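Local coordinates for protein PsaG (Dunaliella salina, PDB 6SL5) that probably serves as a small membrane subunit of photosystem I, binding chlorophyll a and beta-carotene at the edge of the photosynthetic core, at residues H[21-26]-H[60-65]. Residues are numbered along the deposited sequence; the frame is centred on the assembly and turned at random.
Sequences VFLPYQ and ETKSKD. With CLA (chlorophyll a), chain B.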
loop_
_atom_site.group_PDB
_atom_site.type_symbol
_atom_site.label_atom_id
_atom_site.label_comp_id
_atom_site.label_asym_id
_atom_site.label_seq_id
_atom_site.Cartn_x
_atom_site.Cartn_y
_atom_site.Cartn_z
ATOM N N VAL H 21 -69.217 -4.029 -3.588
ATOM C CA VAL H 21 -68.647 -4.190 -2.258
ATOM C C VAL H 21 -67.261 -3.572 -2.092
ATOM O O VAL H 21 -66.845 -3.325 -0.948
ATOM C CB VAL H 21 -68.634 -5.687 -1.867
ATOM C CG1 VAL H 21 -67.456 -6.415 -2.462
ATOM C CG2 VAL H 21 -68.720 -5.885 -0.357
ATOM N N PHE H 22 -66.520 -3.277 -3.160
ATOM C CA PHE H 22 -65.192 -2.692 -3.009
ATOM C C PHE H 22 -65.103 -1.269 -3.522
ATOM O O PHE H 22 -64.007 -0.707 -3.570
ATOM C CB PHE H 22 -64.147 -3.558 -3.703
ATOM C CG PHE H 22 -63.873 -4.824 -2.982
ATOM C CD1 PHE H 22 -63.413 -4.794 -1.676
ATOM C CD2 PHE H 22 -64.104 -6.046 -3.583
ATOM C CE1 PHE H 22 -63.169 -5.952 -0.989
ATOM C CE2 PHE H 22 -63.877 -7.213 -2.894
ATOM C CZ PHE H 22 -63.393 -7.164 -1.603
ATOM N N LEU H 23 -66.214 -0.679 -3.896
ATOM C CA LEU H 23 -66.184 0.690 -4.383
ATOM C C LEU H 23 -66.010 1.702 -3.243
ATOM O O LEU H 23 -65.094 2.531 -3.360
ATOM C CB LEU H 23 -67.429 0.967 -5.242
ATOM C CG LEU H 23 -67.508 2.106 -6.258
ATOM C CD1 LEU H 23 -68.684 1.880 -7.180
ATOM C CD2 LEU H 23 -67.699 3.417 -5.565
ATOM N N PRO H 24 -66.834 1.729 -2.166
ATOM C CA PRO H 24 -66.593 2.753 -1.134
ATOM C C PRO H 24 -65.285 2.562 -0.410
ATOM O O PRO H 24 -64.697 3.550 0.037
ATOM C CB PRO H 24 -67.794 2.603 -0.190
ATOM C CG PRO H 24 -68.181 1.223 -0.328
ATOM C CD PRO H 24 -68.017 0.928 -1.774
ATOM N N TYR H 25 -64.795 1.325 -0.325
ATOM C CA TYR H 25 -63.507 1.089 0.300
ATOM C C TYR H 25 -62.391 1.655 -0.564
ATOM O O TYR H 25 -61.439 2.241 -0.041
ATOM C CB TYR H 25 -63.304 -0.399 0.546
ATOM C CG TYR H 25 -61.931 -0.719 1.055
ATOM C CD1 TYR H 25 -61.455 -0.136 2.217
ATOM C CD2 TYR H 25 -61.108 -1.603 0.380
ATOM C CE1 TYR H 25 -60.206 -0.427 2.686
ATOM C CE2 TYR H 25 -59.857 -1.901 0.855
ATOM C CZ TYR H 25 -59.402 -1.304 1.996
ATOM O OH TYR H 25 -58.143 -1.605 2.453
ATOM N N GLN H 26 -62.512 1.528 -1.890
ATOM C CA GLN H 26 -61.494 2.076 -2.783
ATOM C C GLN H 26 -61.520 3.595 -2.766
ATOM O O GLN H 26 -60.464 4.238 -2.739
ATOM C CB GLN H 26 -61.695 1.594 -4.215
ATOM C CG GLN H 26 -60.517 1.950 -5.100
ATOM C CD GLN H 26 -60.892 2.085 -6.548
ATOM O OE1 GLN H 26 -61.630 1.263 -7.087
ATOM N NE2 GLN H 26 -60.393 3.131 -7.190
ATOM N N GLU H 60 -70.212 12.316 -11.656
ATOM C CA GLU H 60 -71.165 11.265 -11.329
ATOM C C GLU H 60 -72.147 11.037 -12.470
ATOM O O GLU H 60 -72.809 11.974 -12.933
ATOM C CB GLU H 60 -71.911 11.650 -10.042
ATOM C CG GLU H 60 -71.011 12.030 -8.834
ATOM C CD GLU H 60 -70.539 13.487 -8.826
ATOM O OE1 GLU H 60 -69.700 13.842 -7.971
ATOM O OE2 GLU H 60 -70.982 14.264 -9.699
ATOM N N THR H 61 -72.199 9.792 -12.950
ATOM C CA THR H 61 -73.104 9.388 -14.060
ATOM C C THR H 61 -74.005 8.264 -13.542
ATOM O O THR H 61 -75.190 8.219 -13.928
ATOM C CB THR H 61 -72.290 8.937 -15.278
ATOM O OG1 THR H 61 -71.258 9.899 -15.500
ATOM C CG2 THR H 61 -73.135 8.792 -16.526
ATOM N N LYS H 62 -73.453 7.438 -12.649
ATOM C CA LYS H 62 -74.167 6.303 -12.009
ATOM C C LYS H 62 -74.639 6.770 -10.626
ATOM O O LYS H 62 -75.026 7.948 -10.505
ATOM C CB LYS H 62 -73.224 5.098 -11.910
ATOM C CG LYS H 62 -73.867 3.717 -11.921
ATOM C CD LYS H 62 -72.854 2.622 -11.665
ATOM C CE LYS H 62 -71.886 2.973 -10.556
ATOM N NZ LYS H 62 -70.649 2.161 -10.630
ATOM N N SER H 63 -74.644 5.876 -9.634
ATOM C CA SER H 63 -75.082 6.246 -8.263
ATOM C C SER H 63 -74.093 5.695 -7.229
ATOM O O SER H 63 -73.352 4.749 -7.566
ATOM C CB SER H 63 -76.489 5.776 -7.999
ATOM O OG SER H 63 -77.373 6.247 -9.004
ATOM N N LYS H 64 -74.054 6.309 -6.042
ATOM C CA LYS H 64 -73.155 5.869 -4.939
ATOM C C LYS H 64 -71.701 5.811 -5.427
ATOM O O LYS H 64 -71.054 4.770 -5.178
ATOM C CB LYS H 64 -73.611 4.523 -4.368
ATOM C CG LYS H 64 -72.966 4.133 -3.043
ATOM C CD LYS H 64 -73.023 2.648 -2.766
ATOM C CE LYS H 64 -72.146 1.841 -3.701
ATOM N NZ LYS H 64 -72.042 0.425 -3.274
ATOM N N ASP H 65 -71.256 6.863 -6.130
ATOM C CA ASP H 65 -69.877 7.037 -6.678
ATOM C C ASP H 65 -69.648 6.117 -7.886
ATOM O O ASP H 65 -69.355 4.921 -7.686
ATOM C CB ASP H 65 -68.789 7.002 -5.597
ATOM C CG ASP H 65 -67.416 7.414 -6.101
ATOM O OD1 ASP H 65 -66.843 8.362 -5.529
ATOM O OD2 ASP H 65 -66.928 6.778 -7.056
HETATM MG MG CLA B . -75.560 1.102 -13.193
HETATM C CHA CLA B . -75.215 3.960 -15.126
HETATM C CHB CLA B . -72.544 -0.084 -14.333
HETATM C CHC CLA B . -76.011 -1.530 -11.275
HETATM C CHD CLA B . -78.696 2.367 -12.066
HETATM N NA CLA B . -74.022 1.853 -14.592
HETATM C C1A CLA B . -74.055 3.005 -15.259
HETATM C C2A CLA B . -72.839 3.203 -16.119
HETATM C C3A CLA B . -72.023 1.925 -15.847
HETATM C C4A CLA B . -72.887 1.170 -14.874
HETATM C CMA CLA B . -71.345 1.192 -16.999
HETATM C CAA CLA B . -72.056 4.418 -15.644
HETATM C CBA CLA B . -71.906 5.445 -16.758
HETATM C CGA CLA B . -70.495 5.981 -16.747
HETATM O O1A CLA B . -70.105 6.626 -15.788
HETATM O O2A CLA B . -69.718 5.737 -17.784
HETATM N NB CLA B . -74.440 -0.557 -12.850
HETATM C C1B CLA B . -73.243 -0.895 -13.412
HETATM C C2B CLA B . -72.818 -2.177 -12.901
HETATM C C3B CLA B . -73.805 -2.573 -12.042
HETATM C C4B CLA B . -74.830 -1.534 -12.021
HETATM C CMB CLA B . -71.558 -2.926 -13.248
HETATM C CAB CLA B . -73.864 -3.825 -11.256
HETATM C CBB CLA B . -72.876 -4.933 -11.529
HETATM N NC CLA B . -77.097 0.534 -11.873
HETATM C C1C CLA B . -77.083 -0.609 -11.196
HETATM C C2C CLA B . -78.298 -0.801 -10.365
HETATM C C3C CLA B . -79.042 0.322 -10.594
HETATM C C4C CLA B . -78.288 1.145 -11.536
HETATM C CMC CLA B . -78.619 -1.971 -9.473
HETATM C CAC CLA B . -80.390 0.645 -9.997
HETATM C CBC CLA B . -81.450 -0.206 -10.661
HETATM N ND CLA B . -76.725 2.691 -13.448
HETATM C C1D CLA B . -77.931 3.128 -12.980
HETATM C C2D CLA B . -78.308 4.421 -13.540
HETATM C C3D CLA B . -77.238 4.729 -14.372
HETATM C C4D CLA B . -76.306 3.696 -14.308
HETATM C CMD CLA B . -79.496 5.333 -13.377
HETATM C CAD CLA B . -76.754 5.747 -15.281
HETATM O OBD CLA B . -77.429 6.648 -15.751
HETATM C CBD CLA B . -75.418 5.298 -15.798
HETATM C CGD CLA B . -75.490 5.109 -17.285
HETATM O O1D CLA B . -76.549 4.848 -17.831
HETATM O O2D CLA B . -74.389 5.217 -18.024
HETATM C CED CLA B . -74.412 6.214 -19.043
HETATM C C1 CLA B . -69.803 4.444 -18.457
#
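Leu23 lays both methyl groups against Asp65 O, and CD2 also reaches the carbonyl oxygen of Lys64. This is van der Waals contact of methyls with backbone carbonyls, in which Leu23 has the largest share (84 of 200 Å²). CD2 lies 3.1 Å and CD1 3.2 Å from Asp65 O. Asp65 CB sits 3.7 Å from Leu23 CD2, a pair apolar on both sides. The bond from CA to CB of Leu23 points toward the loop, and chi1 (-160°) sets CG anti to the backbone N, beside the carbonyl carbon. An alanine here would probably open a gap beside the carbonyl of Asp65 and leave the loop less firmly seated on the helix.

No hydrogen bond crosses between 21-26 and 60-65, and polar ends come near apolar atoms instead. Leu23 and Lys62 meet tip to tip, CD1 standing 4.0 Å from NZ; Lys64 NZ comes within 4.3 Å of Pro24 CD. The contact thus joins the start of a short helix, with Phe22 at the N-cap position, to the long connection leading to helix 70-73. Asp65 ties the same two parts together through a salt bridge from OD2 to Arg27, one turn further along the helix.

Both segments meet pigments. Phe22, Tyr25 and Gln26 touch a second chlorophyll a, while the aliphatic part of Lys62 packs over the macrocycle of the first: CD is 3.2 Å from the ring nitrogen NA, and CG is 3.4 Å from the magnesium. Thr61 CB approaches the ester carbonyl oxygen O1A of this chlorophyll at 3.2 Å, while its hydroxyl hydrogen-bonds with Val59 O.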